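Local coordinates for catechol 1,2 dioxygenase (Acinetobacter radioresistens, PDB 2XSU), which binds ferric iron and probably catalyses the intradiol cleavage of catechol by O2 to cis,cis-muconate, the first step of a branch of the beta-ketoadipate pathway, at residues A93-T103 and N290-P301; T240-W251 and A257-A266. The protein carries 1 engineered substitution. All blocks are in the same frame, centred on the assembly; numbering follows the deposited sequence.

Contact 1 (A93-T103 and N290-P301)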
loop_
_atom_site.group_PDB
_atom_site.type_symbol
_atom_site.label_atom_id
_atom_site.label_comp_id
_atom_site.label_asym_id
_atom_site.label_seq_id
_atom_site.Cartn_x
_atom_site.Cartn_y
_atom_site.Cartn_z
ATOM N N ALA A 93 7.718 -7.551 25.602
ATOM C CA ALA A 93 6.640 -8.422 26.107
ATOM C C ALA A 93 7.194 -9.660 26.820
ATOM O O ALA A 93 6.681 -10.051 27.890
ATOM C CB ALA A 93 5.693 -8.839 24.979
ATOM N N ASP A 94 8.256 -10.261 26.265
ATOM C CA ASP A 94 8.850 -11.459 26.871
ATOM C C ASP A 94 9.526 -11.111 28.183
ATOM O O ASP A 94 9.380 -11.856 29.172
ATOM C CB ASP A 94 9.870 -12.120 25.940
ATOM C CG ASP A 94 9.225 -12.951 24.834
ATOM O OD1 ASP A 94 7.984 -13.137 24.742
ATOM O OD2 ASP A 94 10.020 -13.382 23.976
ATOM N N ALA A 95 10.201 -9.966 28.225
ATOM C CA ALA A 95 10.831 -9.508 29.480
ATOM C C ALA A 95 9.779 -9.343 30.571
ATOM O O ALA A 95 9.996 -9.765 31.733
ATOM C CB ALA A 95 11.605 -8.212 29.290
ATOM N N LYS A 96 8.651 -8.729 30.226
ATOM C CA LYS A 96 7.583 -8.489 31.219
ATOM C C LYS A 96 6.925 -9.803 31.664
ATOM O O LYS A 96 6.293 -9.866 32.728
ATOM C CB LYS A 96 6.559 -7.489 30.685
ATOM C CG LYS A 96 7.098 -6.060 30.698
ATOM C CD LYS A 96 6.261 -5.089 29.868
ATOM C CE LYS A 96 6.915 -3.713 29.804
ATOM N NZ LYS A 96 6.121 -2.784 28.926
ATOM N N ALA A 97 7.082 -10.850 30.860
ATOM C CA ALA A 97 6.627 -12.198 31.244
ATOM C C ALA A 97 7.647 -12.995 32.065
ATOM O O ALA A 97 7.354 -14.116 32.520
ATOM C CB ALA A 97 6.203 -12.987 29.969
ATOM N N GLY A 98 8.840 -12.448 32.249
ATOM C CA GLY A 98 9.927 -13.158 32.923
ATOM C C GLY A 98 10.582 -14.236 32.079
ATOM O O GLY A 98 11.399 -15.017 32.582
ATOM N N ILE A 99 10.247 -14.260 30.785
ATOM C CA ILE A 99 10.882 -15.185 29.855
ATOM C C ILE A 99 12.251 -14.645 29.558
ATOM O O ILE A 99 12.402 -13.558 28.967
ATOM C CB ILE A 99 10.106 -15.342 28.530
ATOM C CG1 ILE A 99 8.675 -15.796 28.804
ATOM C CG2 ILE A 99 10.850 -16.310 27.589
ATOM C CD1 ILE A 99 7.786 -15.724 27.613
ATOM N N THR A 100 13.238 -15.390 30.013
ATOM C CA THR A 100 14.622 -15.086 29.765
ATOM C C THR A 100 15.297 -16.319 29.154
ATOM O O THR A 100 14.756 -17.444 29.168
ATOM C CB THR A 100 15.381 -14.713 31.066
ATOM O OG1 THR A 100 15.480 -15.870 31.909
ATOM C CG2 THR A 100 14.697 -13.568 31.824
ATOM N N GLY A 101 16.504 -16.093 28.651
ATOM C CA GLY A 101 17.283 -17.141 28.046
ATOM C C GLY A 101 16.828 -17.400 26.629
ATOM O O GLY A 101 15.894 -16.775 26.109
ATOM N N GLY A 102 17.508 -18.334 25.993
ATOM C CA GLY A 102 17.213 -18.647 24.627
ATOM C C GLY A 102 18.055 -17.839 23.659
ATOM O O GLY A 102 18.480 -16.701 23.929
ATOM N N THR A 103 18.293 -18.438 22.506
ATOM C CA THR A 103 18.949 -17.712 21.428
ATOM C C THR A 103 18.059 -16.501 21.074
ATOM O O THR A 103 16.831 -16.655 20.976
ATOM C CB THR A 103 19.124 -18.661 20.239
ATOM O OG1 THR A 103 19.970 -19.746 20.653
ATOM C CG2 THR A 103 19.814 -17.938 19.067
ATOM N N ASN A 290 25.029 -22.916 17.637
ATOM C CA ASN A 290 24.167 -23.637 18.570
ATOM C C ASN A 290 22.913 -22.840 18.844
ATOM O O ASN A 290 22.902 -21.586 18.754
ATOM C CB ASN A 290 24.920 -23.948 19.874
ATOM C CG ASN A 290 26.171 -24.735 19.628
ATOM O OD1 ASN A 290 26.165 -25.714 18.860
ATOM N ND2 ASN A 290 27.272 -24.302 20.236
ATOM N N VAL A 291 21.839 -23.559 19.127
ATOM C CA VAL A 291 20.557 -22.932 19.385
ATOM C C VAL A 291 20.017 -23.404 20.724
ATOM O O VAL A 291 19.965 -24.606 20.990
ATOM C CB VAL A 291 19.534 -23.253 18.288
ATOM C CG1 VAL A 291 18.177 -22.664 18.638
ATOM C CG2 VAL A 291 19.996 -22.682 16.939
ATOM N N GLU A 292 19.608 -22.449 21.545
ATOM C CA GLU A 292 18.950 -22.747 22.818
ATOM C C GLU A 292 17.491 -22.308 22.754
ATOM O O GLU A 292 17.181 -21.128 22.493
ATOM C CB GLU A 292 19.697 -22.022 23.943
ATOM C CG GLU A 292 19.093 -22.103 25.321
ATOM C CD GLU A 292 19.934 -21.330 26.342
ATOM O OE1 GLU A 292 21.048 -21.794 26.675
ATOM O OE2 GLU A 292 19.494 -20.239 26.778
ATOM N N LEU A 293 16.596 -23.260 22.987
ATOM C CA LEU A 293 15.157 -23.013 22.980
ATOM C C LEU A 293 14.598 -22.908 24.402
ATOM O O LEU A 293 15.086 -23.581 25.330
ATOM C CB LEU A 293 14.416 -24.131 22.222
ATOM C CG LEU A 293 14.764 -24.329 20.750
ATOM C CD1 LEU A 293 13.979 -25.529 20.192
ATOM C CD2 LEU A 293 14.441 -23.064 19.968
ATOM N N VAL A 294 13.587 -22.063 24.550
ATOM C CA VAL A 294 12.914 -21.839 25.839
ATOM C C VAL A 294 11.682 -22.748 25.905
ATOM O O VAL A 294 10.957 -22.895 24.925
ATOM C CB VAL A 294 12.523 -20.343 25.994
ATOM C CG1 VAL A 294 11.751 -20.087 27.299
ATOM C CG2 VAL A 294 13.776 -19.442 25.928
ATOM N N LYS A 295 11.441 -23.373 27.063
ATOM C CA LYS A 295 10.250 -24.220 27.197
ATOM C C LYS A 295 8.959 -23.400 27.127
ATOM O O LYS A 295 8.886 -22.259 27.634
ATOM C CB LYS A 295 10.290 -25.085 28.481
ATOM C CG LYS A 295 10.370 -24.307 29.792
ATOM C CD LYS A 295 9.702 -25.070 30.966
ATOM C CE LYS A 295 9.793 -24.303 32.315
ATOM N NZ LYS A 295 9.585 -22.814 32.233
ATOM N N GLU A 296 7.951 -23.964 26.474
ATOM C CA GLU A 296 6.642 -23.324 26.385
ATOM C C GLU A 296 6.003 -23.377 27.763
ATOM O O GLU A 296 5.857 -24.455 28.334
ATOM C CB GLU A 296 5.732 -24.056 25.407
ATOM C CG GLU A 296 5.944 -23.716 23.942
ATOM C CD GLU A 296 5.088 -24.575 23.001
ATOM O OE1 GLU A 296 4.645 -25.676 23.423
ATOM O OE2 GLU A 296 4.867 -24.149 21.839
ATOM N N ALA A 297 5.653 -22.218 28.298
ATOM C CA ALA A 297 4.943 -22.142 29.580
ATOM C C ALA A 297 3.552 -21.592 29.313
ATOM O O ALA A 297 3.339 -20.884 28.318
ATOM C CB ALA A 297 5.692 -21.236 30.563
ATOM N N GLU A 298 2.612 -21.894 30.217
ATOM C CA GLU A 298 1.258 -21.353 30.130
ATOM C C GLU A 298 1.253 -19.815 30.111
ATOM O O GLU A 298 0.487 -19.200 29.371
ATOM C CB GLU A 298 0.390 -21.898 31.285
ATOM C CG GLU A 298 -1.124 -21.745 31.088
ATOM C CD GLU A 298 -1.705 -22.709 30.041
ATOM O OE1 GLU A 298 -1.170 -22.785 28.906
ATOM O OE2 GLU A 298 -2.708 -23.390 30.354
ATOM N N ALA A 299 2.126 -19.208 30.910
ATOM C CA ALA A 299 2.274 -17.750 30.981
ATOM C C ALA A 299 2.915 -17.087 29.735
ATOM O O ALA A 299 2.808 -15.862 29.549
ATOM C CB ALA A 299 3.075 -17.380 32.239
ATOM N N ALA A 300 3.595 -17.877 28.906
ATOM C CA ALA A 300 4.399 -17.319 27.808
ATOM C C ALA A 300 3.543 -16.710 26.681
ATOM O O ALA A 300 2.603 -17.361 26.211
ATOM C CB ALA A 300 5.346 -18.391 27.240
ATOM N N PRO A 301 3.860 -15.461 26.256
ATOM C CA PRO A 301 3.275 -14.983 24.997
ATOM C C PRO A 301 3.673 -15.903 23.843
ATOM O O PRO A 301 4.721 -16.570 23.900
ATOM C CB PRO A 301 3.917 -13.604 24.796
ATOM C CG PRO A 301 4.421 -13.197 26.147
ATOM C CD PRO A 301 4.752 -14.459 26.872
HETATM O O HOH W 1 15.272 -19.364 21.672
HETATM O O HOH W 2 22.436 -19.226 21.041
#
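N290 and V291 meet T103 first: a water bridges T103 OG1 to N290 O, weakly at the latter, and OG1 lies against V291 CA. E292 grips the loop at three points. Its N-H gives an almost straight bond to T103 OG1 (2.9 Å, 175°), and E292 O accepts T103 N at 2.9 Å, in the carbonyl plane. With CG anti to the backbone N (chi1 175°) and the chain extended, the carboxylate reaches back along the loop, where OE2 accepts G102 N through its anti lone pair at 2.9 Å. Glycine suits position 102 by its backbone angles and because V294 CG2 occupies the place of a side chain. V294 puts CG2 3.4 Å from G101 O, while its CG1 faces I99 CG2. After the type I turn A297-A300, I99 CD1 meets A300 CB at 3.6 Å and presses unusually tightly against P301 CD at 3.4 Å. P301 CD also touches A97 CB, and its ring flanks D94, whose carboxylate is salt-bridged to R105 and R236. Helix 82-96 ends in a Schellman motif, G98 having positive phi, and its exit loop is tied to the C-terminal end of strand 284-293, in the sheet of the transthyretin-like dioxygenase fold.

Contact 2 (T240-W251 and A257-A266)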
loop_
_atom_site.group_PDB
_atom_site.type_symbol
_atom_site.label_atom_id
_atom_site.label_comp_id
_atom_site.label_asym_id
_atom_site.label_seq_id
_atom_site.Cartn_x
_atom_site.Cartn_y
_atom_site.Cartn_z
ATOM N N THR A 240 15.225 -16.587 13.815
ATOM C CA THR A 240 16.535 -15.952 14.053
ATOM C C THR A 240 17.428 -15.994 12.809
ATOM O O THR A 240 16.957 -16.327 11.724
ATOM C CB THR A 240 17.227 -16.559 15.314
ATOM O OG1 THR A 240 18.315 -15.711 15.735
ATOM C CG2 THR A 240 17.704 -17.964 15.031
ATOM N N GLN A 241 18.676 -15.539 12.960
ATOM C CA GLN A 241 19.699 -15.676 11.920
ATOM C C GLN A 241 21.073 -15.690 12.574
ATOM O O GLN A 241 21.197 -15.401 13.755
ATOM C CB GLN A 241 19.652 -14.525 10.931
ATOM C CG GLN A 241 20.173 -13.221 11.439
ATOM C CD GLN A 241 20.015 -12.101 10.427
ATOM O OE1 GLN A 241 19.327 -12.252 9.399
ATOM N NE2 GLN A 241 20.644 -10.966 10.721
ATOM N N PHE A 242 22.095 -16.015 11.787
ATOM C CA PHE A 242 23.423 -15.530 12.155
ATOM C C PHE A 242 23.964 -14.638 11.060
ATOM O O PHE A 242 23.592 -14.784 9.874
ATOM C CB PHE A 242 24.440 -16.647 12.543
ATOM C CG PHE A 242 24.834 -17.580 11.431
ATOM C CD1 PHE A 242 25.735 -17.191 10.434
ATOM C CD2 PHE A 242 24.348 -18.897 11.391
ATOM C CE1 PHE A 242 26.101 -18.054 9.381
ATOM C CE2 PHE A 242 24.724 -19.782 10.357
ATOM C CZ PHE A 242 25.590 -19.366 9.344
ATOM N N ASN A 243 24.789 -13.669 11.475
ATOM C CA ASN A 243 25.582 -12.856 10.564
ATOM C C ASN A 243 27.013 -13.316 10.690
ATOM O O ASN A 243 27.344 -14.106 11.595
ATOM C CB ASN A 243 25.525 -11.395 10.971
ATOM C CG ASN A 243 24.214 -10.777 10.671
ATOM O OD1 ASN A 243 23.885 -10.527 9.501
ATOM N ND2 ASN A 243 23.420 -10.551 11.708
ATOM N N ILE A 244 27.831 -12.902 9.723
ATOM C CA ILE A 244 29.215 -13.382 9.662
ATOM C C ILE A 244 30.152 -12.228 9.918
ATOM O O ILE A 244 30.073 -11.178 9.245
ATOM C CB ILE A 244 29.489 -14.048 8.295
ATOM C CG1 ILE A 244 28.553 -15.254 8.114
ATOM C CG2 ILE A 244 30.973 -14.481 8.192
ATOM C CD1 ILE A 244 28.629 -15.923 6.780
ATOM N N GLU A 245 31.033 -12.410 10.908
ATOM C CA GLU A 245 32.017 -11.404 11.289
ATOM C C GLU A 245 32.884 -11.086 10.074
ATOM O O GLU A 245 33.213 -11.978 9.284
ATOM C CB GLU A 245 32.883 -11.946 12.440
ATOM C CG GLU A 245 33.768 -10.918 13.100
ATOM C CD GLU A 245 33.000 -9.747 13.702
ATOM O OE1 GLU A 245 32.272 -9.938 14.690
ATOM O OE2 GLU A 245 33.171 -8.617 13.187
ATOM N N GLY A 246 33.196 -9.798 9.896
ATOM C CA GLY A 246 34.010 -9.399 8.730
ATOM C C GLY A 246 33.281 -8.665 7.618
ATOM O O GLY A 246 33.923 -8.136 6.700
ATOM N N ASP A 247 31.953 -8.688 7.672
ATOM C CA ASP A 247 31.169 -8.078 6.607
ATOM C C ASP A 247 31.161 -6.551 6.766
ATOM O O ASP A 247 30.980 -6.029 7.864
ATOM C CB ASP A 247 29.729 -8.620 6.645
ATOM C CG ASP A 247 28.978 -8.374 5.352
ATOM O OD1 ASP A 247 28.690 -7.205 5.037
ATOM O OD2 ASP A 247 28.656 -9.359 4.649
ATOM N N GLU A 248 31.358 -5.869 5.645
ATOM C CA GLU A 248 31.281 -4.401 5.574
ATOM C C GLU A 248 30.018 -3.861 6.252
ATOM O O GLU A 248 30.064 -2.794 6.894
ATOM C CB GLU A 248 31.318 -3.978 4.097
ATOM C CG GLU A 248 31.197 -2.506 3.857
ATOM C CD GLU A 248 31.214 -2.129 2.368
ATOM O OE1 GLU A 248 31.014 -3.002 1.477
ATOM O OE2 GLU A 248 31.391 -0.923 2.112
ATOM N N TYR A 249 28.900 -4.557 6.063
ATOM C CA TYR A 249 27.612 -4.036 6.555
ATOM C C TYR A 249 27.127 -4.690 7.839
ATOM O O TYR A 249 25.934 -4.591 8.196
ATOM C CB TYR A 249 26.528 -4.142 5.479
ATOM C CG TYR A 249 26.807 -3.241 4.315
ATOM C CD1 TYR A 249 26.569 -1.866 4.417
ATOM C CD2 TYR A 249 27.348 -3.755 3.152
ATOM C CE1 TYR A 249 26.870 -1.004 3.339
ATOM C CE2 TYR A 249 27.643 -2.904 2.059
ATOM C CZ TYR A 249 27.413 -1.546 2.178
ATOM O OH TYR A 249 27.694 -0.717 1.098
ATOM N N LEU A 250 28.025 -5.389 8.541
ATOM C CA LEU A 250 27.626 -6.105 9.745
ATOM C C LEU A 250 26.821 -5.274 10.728
ATOM O O LEU A 250 25.783 -5.734 11.210
ATOM C CB LEU A 250 28.853 -6.720 10.452
ATOM C CG LEU A 250 28.600 -7.548 11.713
ATOM C CD1 LEU A 250 27.809 -8.801 11.403
ATOM C CD2 LEU A 250 29.913 -7.955 12.363
ATOM N N TRP A 251 27.312 -4.064 11.029
ATOM C CA TRP A 251 26.648 -3.185 11.995
ATOM C C TRP A 251 26.020 -1.958 11.303
ATOM O O TRP A 251 25.777 -0.907 11.936
ATOM C CB TRP A 251 27.643 -2.826 13.114
ATOM C CG TRP A 251 27.951 -4.030 13.964
ATOM C CD1 TRP A 251 29.111 -4.750 13.984
ATOM C CD2 TRP A 251 27.081 -4.630 14.929
ATOM N NE1 TRP A 251 29.011 -5.778 14.903
ATOM C CE2 TRP A 251 27.772 -5.730 15.491
ATOM C CE3 TRP A 251 25.776 -4.357 15.359
ATOM C CZ2 TRP A 251 27.212 -6.548 16.479
ATOM C CZ3 TRP A 251 25.214 -5.179 16.362
ATOM C CH2 TRP A 251 25.937 -6.260 16.896
ATOM N N ALA A 257 18.879 -5.865 11.641
ATOM C CA ALA A 257 18.657 -7.199 12.208
ATOM C C ALA A 257 19.812 -7.727 13.052
ATOM O O ALA A 257 19.616 -8.672 13.831
ATOM C CB ALA A 257 18.342 -8.187 11.091
ATOM N N THR A 258 21.010 -7.156 12.908
ATOM C CA THR A 258 22.169 -7.696 13.618
ATOM C C THR A 258 22.018 -7.482 15.128
ATOM O O THR A 258 21.543 -6.413 15.586
ATOM C CB THR A 258 23.467 -7.018 13.121
ATOM O OG1 THR A 258 23.526 -7.119 11.703
ATOM C CG2 THR A 258 24.735 -7.688 13.668
ATOM N N ARG A 259 22.406 -8.503 15.893
ATOM C CA ARG A 259 22.358 -8.489 17.369
ATOM C C ARG A 259 23.542 -9.175 17.961
ATOM O O ARG A 259 24.031 -10.161 17.413
ATOM C CB ARG A 259 21.191 -9.362 17.897
ATOM C CG ARG A 259 19.846 -8.913 17.540
ATOM C CD ARG A 259 18.880 -9.746 18.326
ATOM N NE ARG A 259 18.796 -9.311 19.713
ATOM C CZ ARG A 259 17.661 -9.310 20.396
ATOM N NH1 ARG A 259 16.541 -9.741 19.816
ATOM N NH2 ARG A 259 17.640 -8.856 21.657
ATOM N N ASP A 260 23.950 -8.711 19.146
ATOM C CA ASP A 260 24.858 -9.500 19.959
ATOM C C ASP A 260 24.245 -10.880 20.210
ATOM O O ASP A 260 23.050 -11.031 20.509
ATOM C CB ASP A 260 25.109 -8.800 21.309
ATOM C CG ASP A 260 25.907 -7.509 21.176
ATOM O OD1 ASP A 260 26.586 -7.282 20.139
ATOM O OD2 ASP A 260 25.860 -6.700 22.145
ATOM N N GLY A 261 25.069 -11.890 20.067
ATOM C CA GLY A 261 24.628 -13.249 20.245
ATOM C C GLY A 261 24.368 -13.914 18.918
ATOM O O GLY A 261 24.304 -15.148 18.857
ATOM N N LEU A 262 24.238 -13.112 17.848
ATOM C CA LEU A 262 23.918 -13.662 16.528
ATOM C C LEU A 262 25.006 -13.373 15.511
ATOM O O LEU A 262 24.749 -13.407 14.301
ATOM C CB LEU A 262 22.580 -13.119 16.006
ATOM C CG LEU A 262 21.359 -13.390 16.896
ATOM C CD1 LEU A 262 20.107 -12.849 16.183
ATOM C CD2 LEU A 262 21.215 -14.892 17.190
ATOM N N VAL A 263 26.218 -13.059 15.979
ATOM C CA VAL A 263 27.352 -12.898 15.047
ATOM C C VAL A 263 28.265 -14.119 15.173
ATOM O O VAL A 263 28.727 -14.461 16.273
ATOM C CB VAL A 263 28.139 -11.603 15.326
ATOM C CG1 VAL A 263 29.257 -11.430 14.295
ATOM C CG2 VAL A 263 27.160 -10.371 15.290
ATOM N N ALA A 264 28.492 -14.781 14.051
ATOM C CA ALA A 264 29.341 -15.954 13.982
ATOM C C ALA A 264 30.627 -15.662 13.214
ATOM O O ALA A 264 30.655 -14.855 12.282
ATOM C CB ALA A 264 28.576 -17.108 13.304
ATOM N N THR A 265 31.701 -16.332 13.621
ATOM C CA THR A 265 32.985 -16.251 12.928
ATOM C C THR A 265 33.161 -17.475 12.031
ATOM O O THR A 265 33.008 -18.626 12.487
ATOM C CB THR A 265 34.128 -16.161 13.964
ATOM O OG1 THR A 265 33.969 -14.955 14.729
ATOM C CG2 THR A 265 35.480 -16.121 13.277
ATOM N N ALA A 266 33.454 -17.232 10.764
ATOM C CA ALA A 266 33.703 -18.324 9.797
ATOM C C ALA A 266 35.162 -18.714 9.947
ATOM O O ALA A 266 36.057 -17.903 9.661
ATOM C CB ALA A 266 33.420 -17.845 8.398
#
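L262, T258 and W251 lose the most surface here, each tying a different part of the two segments together. L262 sits where strand 238-244 begins its parallel pairing with 263-269. Both its methyls lie against T240 OG1, CD2 at 3.3 Å, a hydroxyl already bonded to P104 O. The isobutyl group also packs against Q241 O, a buried carbonyl with no polar partner in the model. The backbone of L262 opens the ladder: its O accepts N243 N at 2.8 Å, nearly along the C=O axis. N243 O then takes A264 N, and A264 O takes E245 N. The small CB of A264 packs against F242 CD1, and the F242 ring meets that of F289.

T258 is held by both branches of its side chain. The hydroxyl donates to L250 O over 2.7 Å, which suits a threonine facing a turn carbonyl. With OG1 anti to the carbonyl carbon (chi1 -53°), CG2 is left anti to the backbone N and sits over the six-membered ring of W251, 3.6 Å from its centroid and only 9° off the normal, a clear CH-pi contact.

W251 lays its broad, solvent-exposed indole across the contact. D260 OD1 comes within 3.5 Å of W251 CH2, with carboxylate and ring planes 72° apart, and V263 CG2 packs near CZ2. The other methyl of V263, CG1, touches both L250 CD2 and E245 OE1.

Chemically, the contact divides its work: straight amide bonds fix the strand register, whereas beyond the strand a single hydroxyl bond and a methyl-on-indole contact pin the returning loop. Beside them, leaving Q241 O without a partner probably costs energy, which the packing of L262 may partly repay.

How the contacts relate
Although their centres are about 22 Å apart, the two contacts touch: T103 CG2 of contact 1 lies 3.8 Å from L262 CD2 of contact 2. Along the chain contact 2 is nested within the loop that contact 1 closes, and strands 284-293 and 263-269 are neighbours in one sheet. R105 also joins them, its side chain salt-bridged to D94 and its carbonyl accepting from R259. Contact 2 is the nearer to the metal: the Q241 side chain is about 6 Å from the bound iron and about 4 Å from the side chains of its ligands H225 and H227. In contact 1, the V291 side chain stays about 12 Å from that of H227.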